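Local coordinates for protein cytochrome C3 (Desulfovibrio desulfuricans, PDB 1UP9) that probably carries electrons between redox partners by means of four covalently attached heme c groups held in one small chain, at residues K7-K12 and V18-A23; C33-D38 and L74-C79; A81-V86 and K95-C100. All blocks are in the same frame, centred on the assembly; numbering follows the deposited sequence. Where two conformers were deposited one is given.

How the contacts relate
Three heme-lined contacts follow one another along the chain, their centres about 17 Å (1 to 2), 16 Å (1 to 3) and 18 Å (2 to 3) apart. Contact 1 is the hairpin of strands 9-12 and 17-20, on the opposite side of the chain's centre from contact 2, which joins two loops. Contact 3 pairs helices 79-89 and 94-98. Contacts 2 and 3 meet where Thr77 packs on Cys82 of helix 79-89. His22 of contact 1 and His34 of contact 2 share one heme iron, His35 ligates a second and His83 a third. With little regular structure besides, this is consistent with a small fold organised around its hemes.

Contact 1: residues K7-K12 and V18-A23; sequences KPVEVK and VMFPHA. With HEC (heme c), chain B; SO4 (sulfate ion), chain F.
The carbonyl oxygen of Phe20 is gripped from several directions: Val9 N donates to it at 3.0 Å with a nearly straight N-H, the CA-H of Pro8 approaches it, and a water lies 2.7 Å from Phe20 O. This water sits between Lys7 O, Phe20 O and two His22 nitrogens, N and ND1, the latter at 2.7 Å with the water in the imidazole plane, bridging the start of one strand to the heme ligand that follows the other. His22 N also bonds weakly to O3 of a sulfate, probably from the crystallisation liquor, whose O1 accepts from Ala23 N. The antiparallel hairpin runs on, with Phe20 N to Val9 O (2.8 Å) completing one hydrogen-bonded pair, and Val11 with Val18 forming the next. One face carries Glu10 and Met19. Met19, bent at chi2 and chi3, folds back over the neighbouring strand: its SD lies 3.7 Å from Glu10 CG and its CE near Pro8 O. The other face carries Val9, Val11, Val18 and Phe20. Phe20 CG stands anti to the backbone N (chi1 172°); CB packs on Val11 CG2 and the ring goes on to lie nearly flat over the heme, CE2 3.3 Å from heme CHD, turning its edge to the face of the His22 imidazole. His22 NE2 binds the iron at 2.0 Å, with His34 as second axial ligand, while His25 stacks on Phe20. Held by water and phenyl, the imidazole is restrained in rotation, and the bond at ND1 may slightly enrich its electron donation to the iron.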
loop_
_atom_site.group_PDB
_atom_site.type_symbol
_atom_site.label_atom_id
_atom_site.label_comp_id
_atom_site.label_asym_id
_atom_site.label_seq_id
_atom_site.Cartn_x
_atom_site.Cartn_y
_atom_site.Cartn_z
ATOM N N LYS A 7 -12.137 9.908 -2.926
ATOM C CA LYS A 7 -12.918 8.828 -2.322
ATOM C C LYS A 7 -12.037 7.586 -2.171
ATOM O O LYS A 7 -11.030 7.494 -2.920
ATOM C CB LYS A 7 -14.159 8.461 -3.156
ATOM C CG LYS A 7 -15.212 9.556 -3.261
ATOM C CD LYS A 7 -15.989 9.427 -4.554
ATOM C CE LYS A 7 -15.227 9.978 -5.743
ATOM N NZ LYS A 7 -15.692 11.322 -6.172
ATOM N N PRO A 8 -12.336 6.639 -1.289
ATOM C CA PRO A 8 -11.576 5.397 -1.254
ATOM C C PRO A 8 -11.568 4.726 -2.628
ATOM O O PRO A 8 -12.574 4.763 -3.328
ATOM C CB PRO A 8 -12.332 4.584 -0.201
ATOM C CG PRO A 8 -12.937 5.645 0.706
ATOM C CD PRO A 8 -13.458 6.670 -0.286
ATOM N N VAL A 9 -10.437 4.150 -2.994
ATOM C CA VAL A 9 -10.300 3.439 -4.275
ATOM C C VAL A 9 -9.999 1.982 -4.060
ATOM O O VAL A 9 -9.393 1.617 -3.030
ATOM C CB VAL A 9 -9.197 4.057 -5.154
ATOM C CG1 VAL A 9 -9.599 5.493 -5.500
ATOM C CG2 VAL A 9 -7.822 4.091 -4.487
ATOM N N GLU A 10 -10.368 1.117 -5.001
ATOM C CA GLU A 10 -10.082 -0.295 -4.857
ATOM C C GLU A 10 -8.608 -0.654 -5.060
ATOM O O GLU A 10 -7.971 -0.232 -6.043
ATOM C CB GLU A 10 -10.839 -1.117 -5.945
ATOM C CG GLU A 10 -12.335 -1.160 -5.694
ATOM C CD GLU A 10 -13.104 -2.248 -6.413
ATOM O OE1 GLU A 10 -13.121 -1.954 -7.651
ATOM O OE2 GLU A 10 -13.745 -3.241 -5.913
ATOM N N VAL A 11 -8.068 -1.510 -4.240
ATOM C CA VAL A 11 -6.794 -2.168 -4.499
ATOM C C VAL A 11 -7.138 -3.654 -4.635
ATOM O O VAL A 11 -7.405 -4.334 -3.647
ATOM C CB VAL A 11 -5.780 -1.951 -3.370
ATOM C CG1 VAL A 11 -4.416 -2.511 -3.808
ATOM C CG2 VAL A 11 -5.607 -0.494 -2.995
ATOM N N LYS A 12 -7.162 -4.096 -5.900
ATOM C CA LYS A 12 -7.571 -5.460 -6.209
ATOM C C LYS A 12 -6.449 -6.470 -6.095
ATOM O O LYS A 12 -5.488 -6.363 -6.867
ATOM C CB LYS A 12 -8.157 -5.572 -7.612
ATOM C CG LYS A 12 -9.453 -4.797 -7.714
ATOM C CD LYS A 12 -10.039 -4.990 -9.109
ATOM C CE LYS A 12 -11.336 -4.205 -9.201
ATOM N NZ LYS A 12 -12.039 -4.520 -10.490
ATOM N N VAL A 18 -9.183 -4.389 -1.243
ATOM C CA VAL A 18 -9.089 -3.533 -0.059
ATOM C C VAL A 18 -9.300 -2.102 -0.566
ATOM O O VAL A 18 -8.731 -1.719 -1.591
ATOM C CB VAL A 18 -7.729 -3.769 0.605
ATOM C CG1 VAL A 18 -7.398 -2.605 1.561
ATOM C CG2 VAL A 18 -7.667 -5.119 1.334
ATOM N N MET A 19 -10.099 -1.360 0.203
ATOM C CA MET A 19 -10.257 0.037 -0.165
ATOM C C MET A 19 -9.148 0.888 0.457
ATOM O O MET A 19 -8.834 0.761 1.656
ATOM C CB MET A 19 -11.625 0.557 0.263
ATOM C CG MET A 19 -12.755 -0.296 -0.342
ATOM S SD MET A 19 -12.777 -0.342 -2.164
ATOM C CE MET A 19 -13.306 1.323 -2.569
ATOM N N PHE A 20 -8.589 1.755 -0.391
ATOM C CA PHE A 20 -7.494 2.610 0.063
ATOM C C PHE A 20 -7.996 4.064 0.151
ATOM O O PHE A 20 -8.411 4.638 -0.892
ATOM C CB PHE A 20 -6.274 2.503 -0.878
ATOM C CG PHE A 20 -5.224 3.550 -0.480
ATOM C CD1 PHE A 20 -4.412 3.383 0.623
ATOM C CD2 PHE A 20 -5.108 4.709 -1.266
ATOM C CE1 PHE A 20 -3.502 4.352 0.969
ATOM C CE2 PHE A 20 -4.186 5.684 -0.927
ATOM C CZ PHE A 20 -3.383 5.499 0.188
ATOM N N PRO A 21 -7.963 4.689 1.315
ATOM C CA PRO A 21 -8.350 6.096 1.437
ATOM C C PRO A 21 -7.163 7.047 1.358
ATOM O O PRO A 21 -6.226 6.925 2.191
ATOM C CB PRO A 21 -8.935 6.141 2.878
ATOM C CG PRO A 21 -8.163 5.128 3.654
ATOM C CD PRO A 21 -7.615 4.137 2.650
ATOM N N HIS A 22 -7.151 7.966 0.408
ATOM C CA HIS A 22 -6.049 8.910 0.347
ATOM C C HIS A 22 -6.108 9.908 1.498
ATOM O O HIS A 22 -5.036 10.424 1.907
ATOM C CB HIS A 22 -5.997 9.707 -0.970
ATOM C CG HIS A 22 -5.345 8.903 -2.050
ATOM N ND1 HIS A 22 -5.988 7.918 -2.786
ATOM C CD2 HIS A 22 -4.101 8.912 -2.552
ATOM C CE1 HIS A 22 -5.160 7.386 -3.683
ATOM N NE2 HIS A 22 -3.971 7.978 -3.567
ATOM N N ALA A 23 -7.264 10.280 2.065
ATOM C CA ALA A 23 -7.344 11.411 2.978
ATOM C C ALA A 23 -6.457 11.249 4.205
ATOM O O ALA A 23 -5.780 12.238 4.545
ATOM C CB ALA A 23 -8.761 11.699 3.432
HETATM FE FE HEC B . -2.330 7.568 -4.653
HETATM C CHA HEC B . -4.406 5.467 -6.390
HETATM C CHB HEC B . -2.656 9.886 -7.028
HETATM C CHC HEC B . -0.692 9.813 -2.631
HETATM C CHD HEC B . -1.393 5.011 -2.550
HETATM N NA HEC B . -3.391 7.692 -6.344
HETATM C C1A HEC B . -4.144 6.694 -6.975
HETATM C C2A HEC B . -4.580 7.156 -8.278
HETATM C C3A HEC B . -4.111 8.401 -8.429
HETATM C C4A HEC B . -3.339 8.727 -7.248
HETATM C CMA HEC B . -4.334 9.376 -9.602
HETATM C CAA HEC B . -5.397 6.336 -9.272
HETATM C CBA HEC B . -4.459 5.503 -10.176
HETATM C CGA HEC B . -3.871 4.300 -9.456
HETATM O O1A HEC B . -2.640 4.328 -9.189
HETATM O O2A HEC B . -4.690 3.376 -9.192
HETATM N NB HEC B . -1.855 9.498 -4.787
HETATM C C1B HEC B . -2.017 10.298 -5.891
HETATM C C2B HEC B . -1.415 11.601 -5.659
HETATM C C3B HEC B . -0.907 11.575 -4.404
HETATM C C4B HEC B . -1.133 10.253 -3.873
HETATM C CMB HEC B . -1.440 12.732 -6.684
HETATM C CAB HEC B . -0.218 12.668 -3.599
HETATM C CBB HEC B . -1.083 13.952 -3.500
HETATM N NC HEC B . -1.279 7.428 -2.966
HETATM C C1C HEC B . -0.682 8.477 -2.250
HETATM C C2C HEC B . -0.017 7.966 -1.081
HETATM C C3C HEC B . -0.181 6.659 -1.094
HETATM C C4C HEC B . -0.973 6.295 -2.235
HETATM C CMC HEC B . 0.762 8.893 -0.140
HETATM C CAC HEC B . 0.390 5.610 -0.128
HETATM C CBC HEC B . 0.160 5.908 1.380
HETATM N ND HEC B . -2.788 5.627 -4.529
HETATM C C1D HEC B . -2.273 4.737 -3.588
HETATM C C2D HEC B . -2.842 3.427 -3.842
HETATM C C3D HEC B . -3.680 3.533 -4.900
HETATM C C4D HEC B . -3.663 4.914 -5.340
HETATM C CMD HEC B . -2.511 2.198 -3.019
HETATM C CAD HEC B . -4.492 2.411 -5.558
HETATM C CBD HEC B . -3.715 1.849 -6.772
HETATM C CGD HEC B . -4.221 0.529 -7.291
HETATM O O1D HEC B . -3.340 -0.314 -7.560
HETATM O O2D HEC B . -5.415 0.341 -7.407
HETATM S S SO4 F . -10.438 8.973 0.851
HETATM O O1 SO4 F . -9.865 9.421 2.262
HETATM O O2 SO4 F . -10.925 10.213 0.258
HETATM O O3 SO4 F . -9.601 8.344 0.081
HETATM O O4 SO4 F . -11.657 8.268 1.124
HETATM O O HOH W 1 -8.498 7.061 -2.081
#

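Contact 2: residues C33-D38 and L74-C79; sequences CHHLVD and LKHTSC. With HEC (heme c), chain C.
His35 and His76 lie face to face in an offset stack, ring centroids 4.0 Å apart and planes only 6° from parallel, although the two side chains come in at about a right angle to each other. His76 CD2 sits over the centre of the His35 ring, and His35 CG over that of His76; His35 CB adds a CH-pi contact over the face of the His76 ring, 3.7 Å from its centroid. The first torsion of His35 (chi1 58°) sets CG between the backbone N and the carbonyl carbon, and the ring then points NE2 at the heme iron, 2.0 Å away. Its other nitrogen, ND1, donates to Leu36 O at 2.8 Å, meeting that oxygen from well above the carbonyl plane; NE2 on the iron fixes the ring's position and ND1 its rotation. His76 turns NE2 to a propionate of the same heme, 2.5 Å from O2D, a very short bond whose exact length deserves caution. Lys75 N bonds the other propionate at O1A. His52, from a longer CXXXXCH motif, is the second iron ligand. Segment 33-38 leaves helix 30-33 with its CXXCH motif, whereas 74-79 links helix 64-69 to helix 79-89, where Ser78 is the N-cap and Cys79 begins a further CXXCH motif.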
loop_
_atom_site.group_PDB
_atom_site.type_symbol
_atom_site.label_atom_id
_atom_site.label_comp_id
_atom_site.label_asym_id
_atom_site.label_seq_id
_atom_site.Cartn_x
_atom_site.Cartn_y
_atom_site.Cartn_z
ATOM N N CYS A 33 4.553 6.412 -2.040
ATOM C CA CYS A 33 3.800 5.262 -2.559
ATOM C C CYS A 33 3.956 5.129 -4.073
ATOM O O CYS A 33 4.323 4.073 -4.558
ATOM C CB CYS A 33 2.318 5.406 -2.177
ATOM S SG CYS A 33 2.185 5.460 -0.368
ATOM N N HIS A 34 3.628 6.235 -4.726
ATOM C CA HIS A 34 3.748 6.300 -6.191
ATOM C C HIS A 34 5.190 6.600 -6.518
ATOM O O HIS A 34 5.569 7.703 -6.940
ATOM C CB HIS A 34 2.829 7.377 -6.733
ATOM C CG HIS A 34 1.387 7.115 -6.439
ATOM N ND1 HIS A 34 0.626 6.174 -7.124
ATOM C CD2 HIS A 34 0.542 7.689 -5.547
ATOM C CE1 HIS A 34 -0.623 6.187 -6.642
ATOM N NE2 HIS A 34 -0.694 7.087 -5.684
ATOM N N HIS A 35 6.054 5.607 -6.290
ATOM C CA HIS A 35 7.479 5.851 -6.344
ATOM C C HIS A 35 7.911 6.042 -7.802
ATOM O O HIS A 35 7.242 5.626 -8.754
ATOM C CB HIS A 35 8.251 4.708 -5.723
ATOM C CG HIS A 35 7.986 3.388 -6.353
ATOM N ND1 HIS A 35 8.640 3.010 -7.500
ATOM C CD2 HIS A 35 7.143 2.376 -6.026
ATOM C CE1 HIS A 35 8.204 1.806 -7.850
ATOM N NE2 HIS A 35 7.299 1.379 -6.986
ATOM N N LEU A 36 9.065 6.689 -7.981
ATOM C CA LEU A 36 9.595 6.820 -9.336
ATOM C C LEU A 36 9.894 5.454 -9.954
ATOM O O LEU A 36 10.277 4.490 -9.272
ATOM C CB LEU A 36 10.893 7.669 -9.324
ATOM C CG LEU A 36 10.735 9.087 -8.756
ATOM C CD1 LEU A 36 12.086 9.814 -8.864
ATOM C CD2 LEU A 36 9.615 9.883 -9.401
ATOM N N VAL A 37 9.759 5.341 -11.269
ATOM C CA VAL A 37 10.171 4.142 -11.988
ATOM C C VAL A 37 10.986 4.600 -13.184
ATOM O O VAL A 37 10.543 5.467 -13.947
ATOM C CB VAL A 37 8.927 3.358 -12.467
ATOM C CG1 VAL A 37 9.353 2.191 -13.321
ATOM C CG2 VAL A 37 8.093 2.898 -11.269
ATOM N N ASP A 38 12.165 4.027 -13.345
ATOM C CA ASP A 38 13.088 4.423 -14.401
ATOM C C ASP A 38 13.322 5.935 -14.313
ATOM O O ASP A 38 13.479 6.538 -15.364
ATOM C CB ASP A 38 12.581 4.045 -15.794
ATOM C CG ASP A 38 12.492 2.545 -15.962
ATOM O OD1 ASP A 38 13.180 1.794 -15.259
ATOM O OD2 ASP A 38 11.696 2.069 -16.794
ATOM N N LEU A 74 12.531 -3.533 2.295
ATOM C CA LEU A 74 12.264 -3.172 0.912
ATOM C C LEU A 74 12.843 -1.844 0.415
ATOM O O LEU A 74 13.316 -0.974 1.130
ATOM C CB LEU A 74 10.743 -3.123 0.657
ATOM C CG LEU A 74 9.802 -4.005 1.455
ATOM C CD1 LEU A 74 8.400 -3.949 0.870
ATOM C CD2 LEU A 74 10.231 -5.459 1.513
ATOM N N LYS A 75 12.771 -1.689 -0.926
ATOM C CA LYS A 75 13.334 -0.588 -1.679
ATOM C C LYS A 75 12.423 0.634 -1.641
ATOM O O LYS A 75 12.829 1.766 -1.938
ATOM C CB LYS A 75 13.583 -0.953 -3.145
ATOM C CG LYS A 75 14.594 -2.055 -3.400
ATOM C CD LYS A 75 14.665 -2.360 -4.901
ATOM C CE LYS A 75 13.731 -3.512 -5.262
ATOM N NZ LYS A 75 14.390 -4.842 -5.085
ATOM N N HIS A 76 11.156 0.472 -1.276
ATOM C CA HIS A 76 10.193 1.575 -1.096
ATOM C C HIS A 76 9.384 1.177 0.132
ATOM O O HIS A 76 9.496 0.031 0.603
ATOM C CB HIS A 76 9.327 1.807 -2.329
ATOM C CG HIS A 76 10.176 2.122 -3.532
ATOM N ND1 HIS A 76 10.898 3.295 -3.645
ATOM C CD2 HIS A 76 10.429 1.376 -4.622
ATOM C CE1 HIS A 76 11.555 3.275 -4.793
ATOM N NE2 HIS A 76 11.282 2.125 -5.390
ATOM N N THR A 77 8.566 2.075 0.648
ATOM C CA THR A 77 7.832 1.820 1.874
ATOM C C THR A 77 6.511 1.136 1.557
ATOM O O THR A 77 5.670 1.640 0.790
ATOM C CB THR A 77 7.560 3.170 2.582
ATOM O OG1 THR A 77 8.847 3.754 2.912
ATOM C CG2 THR A 77 6.812 3.003 3.881
ATOM N N SER A 78 6.294 -0.029 2.159
ATOM C CA SER A 78 5.032 -0.735 2.096
ATOM C C SER A 78 4.040 -0.214 3.134
ATOM O O SER A 78 4.332 0.478 4.095
ATOM C CB SER A 78 5.240 -2.250 2.345
ATOM O OG SER A 78 5.486 -2.363 3.754
ATOM N N CYS A 79 2.766 -0.601 2.898
ATOM C CA CYS A 79 1.700 -0.206 3.820
ATOM C C CYS A 79 2.031 -0.654 5.238
ATOM O O CYS A 79 1.935 0.154 6.167
ATOM C CB CYS A 79 0.360 -0.861 3.460
ATOM S SG CYS A 79 -0.092 -0.798 1.680
HETATM FE FE HEC C . 6.441 -0.455 -7.119
HETATM C CHA HEC C . 9.415 -1.685 -6.099
HETATM C CHB HEC C . 5.324 -0.436 -3.915
HETATM C CHC HEC C . 3.601 1.178 -8.115
HETATM C CHD HEC C . 7.381 -0.811 -10.425
HETATM N NA HEC C . 7.213 -0.927 -5.346
HETATM C C1A HEC C . 8.446 -1.462 -5.124
HETATM C C2A HEC C . 8.614 -1.742 -3.709
HETATM C C3A HEC C . 7.520 -1.322 -3.060
HETATM C C4A HEC C . 6.603 -0.858 -4.091
HETATM C CMA HEC C . 7.207 -1.315 -1.561
HETATM C CAA HEC C . 9.877 -2.410 -3.140
HETATM C CBA HEC C . 9.844 -3.930 -3.341
HETATM C CGA HEC C . 11.145 -4.588 -2.925
HETATM O O1A HEC C . 12.004 -3.898 -2.348
HETATM O O2A HEC C . 11.248 -5.795 -3.202
HETATM N NB HEC C . 4.792 0.201 -6.210
HETATM C C1B HEC C . 4.483 0.101 -4.849
HETATM C C2B HEC C . 3.141 0.583 -4.600
HETATM C C3B HEC C . 2.677 1.016 -5.805
HETATM C C4B HEC C . 3.697 0.811 -6.784
HETATM C CMB HEC C . 2.464 0.550 -3.221
HETATM C CAB HEC C . 1.311 1.635 -6.118
HETATM C CBB HEC C . 0.982 2.858 -5.228
HETATM N NC HEC C . 5.637 0.050 -8.873
HETATM C C1C HEC C . 4.456 0.729 -9.095
HETATM C C2C HEC C . 4.229 0.875 -10.496
HETATM C C3C HEC C . 5.241 0.249 -11.147
HETATM C C4C HEC C . 6.164 -0.206 -10.154
HETATM C CMC HEC C . 3.004 1.583 -11.127
HETATM C CAC HEC C . 5.392 -0.019 -12.661
HETATM C CBC HEC C . 5.446 1.252 -13.522
HETATM N ND HEC C . 8.054 -1.121 -8.071
HETATM C C1D HEC C . 8.290 -1.148 -9.426
HETATM C C2D HEC C . 9.654 -1.562 -9.671
HETATM C C3D HEC C . 10.229 -1.797 -8.469
HETATM C C4D HEC C . 9.223 -1.552 -7.455
HETATM C CMD HEC C . 10.270 -1.657 -11.088
HETATM C CAD HEC C . 11.656 -2.273 -8.161
HETATM C CBD HEC C . 12.712 -1.159 -8.117
HETATM C CGD HEC C . 12.565 -0.138 -7.016
HETATM O O1D HEC C . 12.820 -0.454 -5.827
HETATM O O2D HEC C . 12.213 1.002 -7.409
#

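Contact 3: residues A81-V86 and K95-C100; sequences ACHSKV and KDLTGC. With HEC (heme c), chain D.
Helices 79-89 and 94-98 draw closest at His83 and Leu97, whose CA atoms are 6.0 Å apart. Residues 81-86, on the first helix, carry the end of a CXXCH heme-binding motif, in which Cys82 forms a thioether and His83 ligates the iron. Segment 95-100 lies on the short helix 94-98 and runs on to Cys100, which is linked to another heme. His83 reaches across the gap between the backbones: ND1 donates to Leu97 O at 2.8 Å, on a lone pair and in the carbonyl plane, while NE2 holds the iron, with His25 as its second axial ligand. The imidazole is thereby fixed at both nitrogens. Leu97 serves the ring twice, since its side chain also covers one face, CD1 lying 4.2 Å above the centre. With CG anti to the carbonyl carbon (chi1 -61°) the branch spreads toward the porphyrin, and CD2 comes within 3.7 Å of heme CHA. One turn on from His83, Val86 packs CG1 against Leu97 CD1 at 3.6 Å and sets CG2 beside heme CMD. Thr98 adds a lighter touch from CG2 to His83 CB, its hydroxyl being bonded back to Lys94 O. Cys82, its sulfur anti to the backbone N (chi1 -179°), fastens the helix to the porphyrin through the 1.8 Å bond from SG to heme CAC.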
loop_
_atom_site.group_PDB
_atom_site.type_symbol
_atom_site.label_atom_id
_atom_site.label_comp_id
_atom_site.label_asym_id
_atom_site.label_seq_id
_atom_site.Cartn_x
_atom_site.Cartn_y
_atom_site.Cartn_z
ATOM N N ALA A 81 4.868 -1.588 6.559
ATOM C CA ALA A 81 6.093 -1.016 7.156
ATOM C C ALA A 81 5.792 0.309 7.792
ATOM O O ALA A 81 6.143 0.604 8.931
ATOM C CB ALA A 81 7.145 -0.851 6.080
ATOM N N CYS A 82 5.107 1.190 7.052
ATOM C CA CYS A 82 4.818 2.491 7.663
ATOM C C CYS A 82 3.810 2.358 8.764
ATOM O O CYS A 82 3.985 2.942 9.837
ATOM C CB CYS A 82 4.283 3.486 6.597
ATOM S SG CYS A 82 3.984 5.082 7.419
ATOM N N HIS A 83 2.751 1.556 8.597
ATOM C CA HIS A 83 1.782 1.425 9.689
ATOM C C HIS A 83 2.429 0.864 10.952
ATOM O O HIS A 83 1.997 1.271 12.038
ATOM C CB HIS A 83 0.609 0.535 9.219
ATOM C CG HIS A 83 -0.313 1.279 8.310
ATOM N ND1 HIS A 83 -1.526 0.684 7.991
ATOM C CD2 HIS A 83 -0.284 2.494 7.715
ATOM C CE1 HIS A 83 -2.191 1.508 7.207
ATOM N NE2 HIS A 83 -1.481 2.623 6.999
ATOM N N SER A 84 3.432 -0.017 10.809
ATOM C CA SER A 84 4.068 -0.512 12.028
ATOM C C SER A 84 4.700 0.615 12.833
ATOM O O SER A 84 4.680 0.651 14.074
ATOM C CB SER A 84 5.098 -1.587 11.625
ATOM O OG SER A 84 4.393 -2.699 11.050
ATOM N N LYS A 85 5.295 1.566 12.127
ATOM C CA LYS A 85 5.882 2.750 12.787
ATOM C C LYS A 85 4.807 3.646 13.378
ATOM O O LYS A 85 4.965 4.197 14.483
ATOM C CB LYS A 85 6.727 3.577 11.813
ATOM C CG LYS A 85 7.955 2.853 11.264
ATOM C CD LYS A 85 8.543 3.660 10.104
ATOM C CE LYS A 85 9.677 2.963 9.352
ATOM N NZ LYS A 85 9.960 3.711 8.078
ATOM N N VAL A 86 3.683 3.832 12.672
ATOM C CA VAL A 86 2.590 4.654 13.185
ATOM C C VAL A 86 2.040 4.034 14.476
ATOM O O VAL A 86 1.815 4.777 15.407
ATOM C CB VAL A 86 1.486 4.796 12.121
ATOM C CG1 VAL A 86 0.243 5.482 12.656
ATOM C CG2 VAL A 86 1.990 5.587 10.894
ATOM N N LYS A 95 -4.807 -2.540 15.933
ATOM C CA LYS A 95 -5.649 -3.446 15.140
ATOM C C LYS A 95 -6.126 -2.785 13.864
ATOM O O LYS A 95 -6.145 -3.355 12.791
ATOM C CB LYS A 95 -6.862 -3.853 15.990
ATOM C CG LYS A 95 -7.794 -4.795 15.234
ATOM C CD LYS A 95 -7.468 -6.220 15.610
ATOM C CE LYS A 95 -8.601 -7.184 15.311
ATOM N NZ LYS A 95 -8.087 -8.531 14.915
ATOM N N ASP A 96 -6.504 -1.500 13.986
ATOM C CA ASP A 96 -7.032 -0.782 12.843
ATOM C C ASP A 96 -6.063 -0.764 11.655
ATOM O O ASP A 96 -6.452 -0.895 10.502
ATOM C CB ASP A 96 -7.302 0.692 13.188
ATOM C CG ASP A 96 -8.600 0.928 13.917
ATOM O OD1 ASP A 96 -9.449 0.025 14.022
ATOM O OD2 ASP A 96 -8.798 2.032 14.463
ATOM N N LEU A 97 -4.763 -0.560 11.948
ATOM C CA LEU A 97 -3.791 -0.351 10.875
ATOM C C LEU A 97 -2.909 -1.554 10.545
ATOM O O LEU A 97 -2.212 -1.558 9.512
ATOM C CB LEU A 97 -2.849 0.819 11.219
ATOM C CG LEU A 97 -3.501 2.194 11.415
ATOM C CD1 LEU A 97 -2.387 3.249 11.471
ATOM C CD2 LEU A 97 -4.579 2.524 10.441
ATOM N N THR A 98 -2.899 -2.578 11.407
ATOM C CA THR A 98 -2.015 -3.709 11.114
ATOM C C THR A 98 -2.738 -5.033 11.269
ATOM O O THR A 98 -2.115 -6.072 10.962
ATOM C CB THR A 98 -0.741 -3.734 11.989
ATOM O OG1 THR A 98 -1.045 -3.962 13.389
ATOM C CG2 THR A 98 0.042 -2.425 11.848
ATOM N N GLY A 99 -3.987 -5.090 11.743
ATOM C CA GLY A 99 -4.596 -6.403 11.909
ATOM C C GLY A 99 -4.954 -7.078 10.600
ATOM O O GLY A 99 -5.368 -6.448 9.614
ATOM N N CYS A 100 -4.868 -8.408 10.629
ATOM C CA CYS A 100 -5.214 -9.197 9.451
ATOM C C CYS A 100 -6.722 -9.416 9.373
ATOM O O CYS A 100 -7.150 -9.769 8.290
ATOM C CB CYS A 100 -4.489 -10.572 9.454
ATOM S SG CYS A 100 -2.717 -10.453 9.833
HETATM FE FE HEC D . -1.999 4.133 5.778
HETATM C CHA HEC D . -4.300 5.328 7.994
HETATM C CHB HEC D . -4.385 2.023 4.420
HETATM C CHC HEC D . 0.217 3.095 3.393
HETATM C CHD HEC D . 0.389 6.172 7.152
HETATM N NA HEC D . -3.895 3.733 6.167
HETATM C C1A HEC D . -4.696 4.337 7.115
HETATM C C2A HEC D . -6.016 3.732 7.113
HETATM C C3A HEC D . -6.059 2.841 6.121
HETATM C C4A HEC D . -4.746 2.834 5.496
HETATM C CMA HEC D . -7.219 1.937 5.698
HETATM C CAA HEC D . -7.080 4.034 8.191
HETATM C CBA HEC D . -8.086 5.103 7.706
HETATM C CGA HEC D . -9.248 5.167 8.699
HETATM O O1A HEC D . -9.244 6.147 9.450
HETATM O O2A HEC D . -10.070 4.244 8.670
HETATM N NB HEC D . -2.088 2.867 4.250
HETATM C C1B HEC D . -3.123 2.007 3.850
HETATM C C2B HEC D . -2.700 1.146 2.761
HETATM C C3B HEC D . -1.431 1.504 2.472
HETATM C C4B HEC D . -1.048 2.543 3.409
HETATM C CMB HEC D . -3.591 0.057 2.149
HETATM C CAB HEC D . -0.447 0.973 1.449
HETATM C CBB HEC D . -1.035 1.062 -0.002
HETATM N NC HEC D . -0.094 4.517 5.385
HETATM C C1C HEC D . 0.662 3.991 4.366
HETATM C C2C HEC D . 2.022 4.497 4.423
HETATM C C3C HEC D . 2.096 5.336 5.493
HETATM C C4C HEC D . 0.750 5.366 6.075
HETATM C CMC HEC D . 3.106 4.041 3.432
HETATM C CAC HEC D . 3.264 6.112 6.091
HETATM C CBC HEC D . 4.356 6.558 5.133
HETATM N ND HEC D . -1.944 5.423 7.286
HETATM C C1D HEC D . -0.884 6.231 7.680
HETATM C C2D HEC D . -1.294 7.139 8.711
HETATM C C3D HEC D . -2.594 6.904 8.936
HETATM C C4D HEC D . -3.031 5.857 8.060
HETATM C CMD HEC D . -0.375 8.204 9.333
HETATM C CAD HEC D . -3.472 7.694 9.906
HETATM C CBD HEC D . -3.228 7.181 11.344
HETATM C CGD HEC D . -3.840 8.155 12.344
HETATM O O1D HEC D . -5.077 8.272 12.282
HETATM O O2D HEC D . -3.065 8.757 13.117
#